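Local coordinates for protein nitrate reductase (Ulva prolifera, PDB 5YLY) that reduces nitrate in the first step of nitrate assimilation, its cytochrome b5 reductase domain binding FAD and probably passing electrons from NADH onward, at residues L55-D58 with E59-L62; N200-E203 with A204-L207. All coordinates share one frame; numbering follows the deposited sequence.

Both contacts are local turns of one continuous stretch each, placed on opposite sides of the chain's centre with their own centres 33 Å apart and no touch between them. Contact 1 lies in the loop joining strands 48-54 and 69-75 of the antiparallel sheet of the FAD-binding domain, the Leu62 side chain about 12 Å from the bound FAD; a buried glutamine and a leucine pair lie beneath an exposed turn. Contact 2, more at the surface, follows strand 193-200 of the parallel sheet of the NAD-binding domain, and its aspartate reaches across to the FAD-binding domain. Side-chain amide and carboxylate bonds dominate in contact 1, whereas backbone bonds carry the short 3-10 turn of contact 2, supplemented by weak hydroxyl and carboxylate bonds.

Contact 1 (L55-D58 with E59-L62); sequences LEHD and EQLL
Glu56 OE1 is gripped by two donors: Gln60 NE2 at 2.8 Å, received on the anti lone pair, and Lys34 NZ, which makes a salt bridge from strand 34-43. The other end of the same amide closes the ring, Gln60 OE1 accepting the backbone N of Glu56 at 2.9 Å. The long Gln60 chain gets there because CG is anti to the backbone N (chi1 -165°) and the rest runs extended. Its amide lies 28° from the plane of the Glu56 carboxylate. The backbone from His57 to Gln60 forms a type I beta turn, closed by Gln60 N to His57 O at 3.2 Å, in the loop between strands 48-54 and 69-75 of the FAD-binding domain's antiparallel sheet. The imidazole of His57 folds back over this turn: Gln60 CB sits over one face, 3.6 Å from the centroid, in a CH-pi contact. Glu59 N donates to His57 ND1 at 3.2 Å, approaching tilted from the ring plane. On the inner side Leu55 CD2 meets Leu62 CD1 at 4.0 Å, the two side chains crossing near a right angle, and both also touch Phe102 of strand 101-107. Outside, the carboxylates of Asp58 and Glu59 point the same way, with OD1 and OE2 4.1 Å apart. The buried Gln60 amide thus has a partner at each end, which fixes its flip, while Lys34 probably offsets the charge of Glu56.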
ATOM      1  N   LEU A  55      14.864   7.253  12.346  1.00 27.55           N
ATOM      2  CA  LEU A  55      15.802   6.138  12.202  1.00 28.07           C
ATOM      3  C   LEU A  55      16.904   6.306  13.267  1.00 33.12           C
ATOM      4  O   LEU A  55      16.696   7.074  14.199  1.00 35.17           O
ATOM      5  CB  LEU A  55      16.344   6.076  10.751  1.00 27.52           C
ATOM      6  CG  LEU A  55      15.223   5.904   9.673  1.00 30.06           C
ATOM      7  CD1 LEU A  55      15.800   5.736   8.267  1.00 31.57           C
ATOM      8  CD2 LEU A  55      14.301   4.746   9.992  1.00 33.62           C
ATOM      9  N   GLU A  56      18.031   5.577  13.174  1.00 31.91           N
ATOM     10  CA  GLU A  56      19.094   5.659  14.190  1.00 34.55           C
ATOM     11  C   GLU A  56      19.759   7.030  14.190  1.00 41.50           C
ATOM     12  O   GLU A  56      20.218   7.487  15.227  1.00 42.59           O
ATOM     13  CB  GLU A  56      20.136   4.553  13.986  1.00 37.32           C
ATOM     14  CG  GLU A  56      19.571   3.154  14.102  1.00 42.31           C
ATOM     15  CD  GLU A  56      20.609   2.061  13.956  1.00 64.87           C
ATOM     16  OE1 GLU A  56      21.005   1.761  12.810  1.00 46.91           O
ATOM     17  OE2 GLU A  56      21.078   1.545  14.993  1.00 60.34           O
ATOM     18  N   HIS A  57      19.785   7.690  13.013  1.00 37.28           N
ATOM     19  CA  HIS A  57      20.353   9.018  12.808  1.00 35.95           C
ATOM     20  C   HIS A  57      19.643   9.689  11.643  1.00 37.98           C
ATOM     21  O   HIS A  57      19.045   9.001  10.798  1.00 34.07           O
ATOM     22  CB  HIS A  57      21.883   8.996  12.678  1.00 37.31           C
ATOM     23  CG  HIS A  57      22.382   8.307  11.447  1.00 39.78           C
ATOM     24  ND1 HIS A  57      22.520   8.977  10.253  1.00 40.70           N
ATOM     25  CD2 HIS A  57      22.820   7.037  11.291  1.00 40.90           C
ATOM     26  CE1 HIS A  57      23.006   8.092   9.404  1.00 40.34           C
ATOM     27  NE2 HIS A  57      23.200   6.912   9.987  1.00 40.94           N
ATOM     28  N   ASP A  58      19.639  11.013  11.611  1.00 37.06           N
ATOM     29  CA  ASP A  58      18.814  11.722  10.632  1.00 36.54           C
ATOM     30  C   ASP A  58      19.325  11.669   9.158  1.00 40.81           C
ATOM     31  O   ASP A  58      18.671  12.232   8.278  1.00 39.45           O
ATOM     32  CB  ASP A  58      18.539  13.162  11.097  1.00 38.96           C
ATOM     33  CG  ASP A  58      19.713  14.113  11.148  1.00 46.39           C
ATOM     34  OD1 ASP A  58      20.811  13.732  10.691  1.00 48.31           O
ATOM     35  OD2 ASP A  58      19.535  15.234  11.663  1.00 48.52           O
ATOM     36  N   GLU A  59      20.437  10.966   8.878  1.00 40.65           N
ATOM     37  CA  GLU A  59      20.893  10.825   7.487  1.00 39.14           C
ATOM     38  C   GLU A  59      20.825   9.352   7.024  1.00 39.72           C
ATOM     39  O   GLU A  59      21.284   9.012   5.929  1.00 40.41           O
ATOM     40  CB  GLU A  59      22.308  11.379   7.334  1.00 42.15           C
ATOM     41  CG  GLU A  59      22.386  12.896   7.348  1.00 50.43           C
ATOM     42  CD  GLU A  59      23.799  13.426   7.488  1.00 73.96           C
ATOM     43  OE1 GLU A  59      24.736  12.792   6.953  1.00 75.96           O
ATOM     44  OE2 GLU A  59      23.967  14.490   8.125  1.00 65.13           O
ATOM     45  N   GLN A  60      20.237   8.487   7.850  1.00 33.86           N
ATOM     46  CA  GLN A  60      20.240   7.053   7.595  1.00 33.02           C
ATOM     47  C   GLN A  60      19.283   6.631   6.514  1.00 34.88           C
ATOM     48  O   GLN A  60      18.178   7.141   6.421  1.00 33.14           O
ATOM     49  CB  GLN A  60      20.012   6.256   8.899  1.00 33.84           C
ATOM     50  CG  GLN A  60      20.348   4.769   8.787  1.00 34.53           C
ATOM     51  CD  GLN A  60      20.065   3.971  10.036  1.00 42.94           C
ATOM     52  OE1 GLN A  60      19.166   4.279  10.819  1.00 34.58           O
ATOM     53  NE2 GLN A  60      20.837   2.920  10.251  1.00 40.16           N
ATOM     54  N   LEU A  61      19.763   5.716   5.666  1.00 34.60           N
ATOM     55  CA  LEU A  61      18.981   5.110   4.591  1.00 34.64           C
ATOM     56  C   LEU A  61      18.007   4.128   5.251  1.00 33.58           C
ATOM     57  O   LEU A  61      18.404   3.370   6.140  1.00 33.17           O
ATOM     58  CB  LEU A  61      19.966   4.330   3.685  1.00 36.82           C
ATOM     59  CG  LEU A  61      19.411   3.582   2.457  1.00 41.69           C
ATOM     60  CD1 LEU A  61      18.869   4.560   1.428  1.00 40.58           C
ATOM     61  CD2 LEU A  61      20.495   2.724   1.834  1.00 43.61           C
ATOM     62  N   LEU A  62      16.742   4.122   4.811  1.00 29.30           N
ATOM     63  CA  LEU A  62      15.776   3.175   5.360  1.00 28.11           C
ATOM     64  C   LEU A  62      16.150   1.736   4.992  1.00 31.10           C
ATOM     65  O   LEU A  62      16.144   0.880   5.865  1.00 31.63           O
ATOM     66  CB  LEU A  62      14.366   3.490   4.870  1.00 26.78           C
ATOM     67  CG  LEU A  62      13.251   2.548   5.339  1.00 29.49           C
ATOM     68  CD1 LEU A  62      13.132   2.505   6.894  1.00 29.92           C
ATOM     69  CD2 LEU A  62      11.920   2.965   4.702  1.00 29.43           C
TER

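Contact 2 (N200-E203 with A204-L207); sequences NQTE and ADIL
Thr202 turns OG1 between its backbone N and carbonyl carbon (chi1 73°), and Asp205 sets CG beside its own N (chi1 -70°), which brings hydroxyl and carboxylate together. The pattern is that of a capping box, though a weak one, at the start of the short 3-10 turn that follows strand 193-200 of the parallel sheet of the NAD-binding domain. Thr202 N gives Asp205 OD2 a weak bond at 3.4 Å, and Asp205 N returns a weak one as well to Thr202 OG1 at 3.5 Å. Thr202 OG1 also donates weakly to Asp205 OD2. The firmer link is Asp205 N to Thr202 O, 3.0 Å. Asp205 OD1 forms a salt bridge with Lys107, probably part of the FAD site, and so links the turn to strand 101-107 of the FAD-binding domain; Glu203 pairs with Arg209 of helix 209-218. The buried Asn200 crosses Ile206 at about a right angle, ND2 lying 3.6 Å from Ile206 CG1. With an alanine here that amide would be gone, which would probably open a gap beside Ile206 and let its side chain shift. Ile206 N bonds to Glu203 O at 3.3 Å, and Ile206 CD1 lies 3.5 Å from that same Glu203 O.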
ATOM      1  N   ASN A 200     -13.192   0.538  -1.757  1.00 31.93           N
ATOM      2  CA  ASN A 200     -13.396   0.850  -0.340  1.00 32.23           C
ATOM      3  C   ASN A 200     -14.857   0.750  -0.010  1.00 37.59           C
ATOM      4  O   ASN A 200     -15.679   0.806  -0.920  1.00 36.55           O
ATOM      5  CB  ASN A 200     -12.898   2.249   0.013  1.00 32.21           C
ATOM      6  CG  ASN A 200     -11.417   2.355  -0.092  1.00 41.24           C
ATOM      7  OD1 ASN A 200     -10.683   1.829   0.741  1.00 36.52           O
ATOM      8  ND2 ASN A 200     -10.956   2.897  -1.200  1.00 29.92           N
ATOM      9  N   GLN A 201     -15.191   0.651   1.280  1.00 36.02           N
ATOM     10  CA  GLN A 201     -16.599   0.551   1.669  1.00 38.42           C
ATOM     11  C   GLN A 201     -17.359   1.841   1.360  1.00 42.24           C
ATOM     12  O   GLN A 201     -18.421   1.805   0.730  1.00 42.97           O
ATOM     13  CB  GLN A 201     -16.719   0.189   3.154  1.00 42.50           C
ATOM     14  CG  GLN A 201     -16.814  -1.307   3.433  1.00 71.05           C
ATOM     15  CD  GLN A 201     -16.652  -1.565   4.910  1.00 94.55           C
ATOM     16  OE1 GLN A 201     -15.530  -1.583   5.432  1.00 89.54           O
ATOM     17  NE2 GLN A 201     -17.764  -1.627   5.631  1.00 88.37           N
ATOM     18  N   THR A 202     -16.811   2.982   1.791  1.00 38.86           N
ATOM     19  CA  THR A 202     -17.383   4.320   1.575  1.00 39.54           C
ATOM     20  C   THR A 202     -16.304   5.238   1.017  1.00 40.49           C
ATOM     21  O   THR A 202     -15.110   4.961   1.160  1.00 38.01           O
ATOM     22  CB  THR A 202     -17.970   4.939   2.894  1.00 46.65           C
ATOM     23  OG1 THR A 202     -16.914   5.337   3.777  1.00 46.61           O
ATOM     24  CG2 THR A 202     -18.925   4.006   3.635  1.00 48.64           C
ATOM     25  N   GLU A 203     -16.734   6.361   0.434  1.00 39.82           N
ATOM     26  CA  GLU A 203     -15.878   7.420  -0.114  1.00 39.82           C
ATOM     27  C   GLU A 203     -14.961   8.002   0.993  1.00 44.23           C
ATOM     28  O   GLU A 203     -13.804   8.345   0.729  1.00 41.06           O
ATOM     29  CB  GLU A 203     -16.803   8.505  -0.697  1.00 42.48           C
ATOM     30  CG  GLU A 203     -16.095   9.509  -1.576  1.00 48.18           C
ATOM     31  CD  GLU A 203     -16.982  10.491  -2.316  1.00 61.92           C
ATOM     32  OE1 GLU A 203     -18.212  10.260  -2.408  1.00 48.00           O
ATOM     33  OE2 GLU A 203     -16.427  11.477  -2.855  1.00 52.96           O
ATOM     34  N   ALA A 204     -15.472   8.056   2.239  1.00 44.01           N
ATOM     35  CA  ALA A 204     -14.741   8.549   3.414  1.00 43.87           C
ATOM     36  C   ALA A 204     -13.551   7.647   3.787  1.00 44.16           C
ATOM     37  O   ALA A 204     -12.583   8.131   4.384  1.00 43.88           O
ATOM     38  CB  ALA A 204     -15.690   8.690   4.599  1.00 46.50           C
ATOM     39  N   ASP A 205     -13.619   6.347   3.425  1.00 37.38           N
ATOM     40  CA  ASP A 205     -12.567   5.372   3.699  1.00 35.29           C
ATOM     41  C   ASP A 205     -11.385   5.408   2.710  1.00 35.15           C
ATOM     42  O   ASP A 205     -10.398   4.706   2.939  1.00 34.83           O
ATOM     43  CB  ASP A 205     -13.142   3.951   3.722  1.00 37.60           C
ATOM     44  CG  ASP A 205     -14.032   3.665   4.904  1.00 49.03           C
ATOM     45  OD1 ASP A 205     -13.728   4.167   6.009  1.00 46.51           O
ATOM     46  OD2 ASP A 205     -15.027   2.926   4.728  1.00 57.95           O
ATOM     47  N   ILE A 206     -11.500   6.153   1.598  1.00 29.13           N
ATOM     48  CA  ILE A 206     -10.421   6.200   0.602  1.00 26.76           C
ATOM     49  C   ILE A 206      -9.206   6.857   1.246  1.00 30.75           C
ATOM     50  O   ILE A 206      -9.312   7.987   1.719  1.00 31.23           O
ATOM     51  CB  ILE A 206     -10.853   6.962  -0.692  1.00 28.31           C
ATOM     52  CG1 ILE A 206     -12.088   6.314  -1.365  1.00 29.93           C
ATOM     53  CG2 ILE A 206      -9.697   7.059  -1.689  1.00 27.99           C
ATOM     54  CD1 ILE A 206     -12.762   7.217  -2.433  1.00 35.49           C
ATOM     55  N   LEU A 207      -8.067   6.150   1.274  1.00 25.96           N
ATOM     56  CA  LEU A 207      -6.837   6.712   1.810  1.00 24.96           C
ATOM     57  C   LEU A 207      -6.097   7.487   0.717  1.00 28.42           C
ATOM     58  O   LEU A 207      -6.111   7.087  -0.444  1.00 27.60           O
ATOM     59  CB  LEU A 207      -5.894   5.595   2.328  1.00 25.61           C
ATOM     60  CG  LEU A 207      -6.323   4.845   3.591  1.00 33.70           C
ATOM     61  CD1 LEU A 207      -5.396   3.644   3.846  1.00 35.04           C
ATOM     62  CD2 LEU A 207      -6.313   5.759   4.814  1.00 35.75           C
TER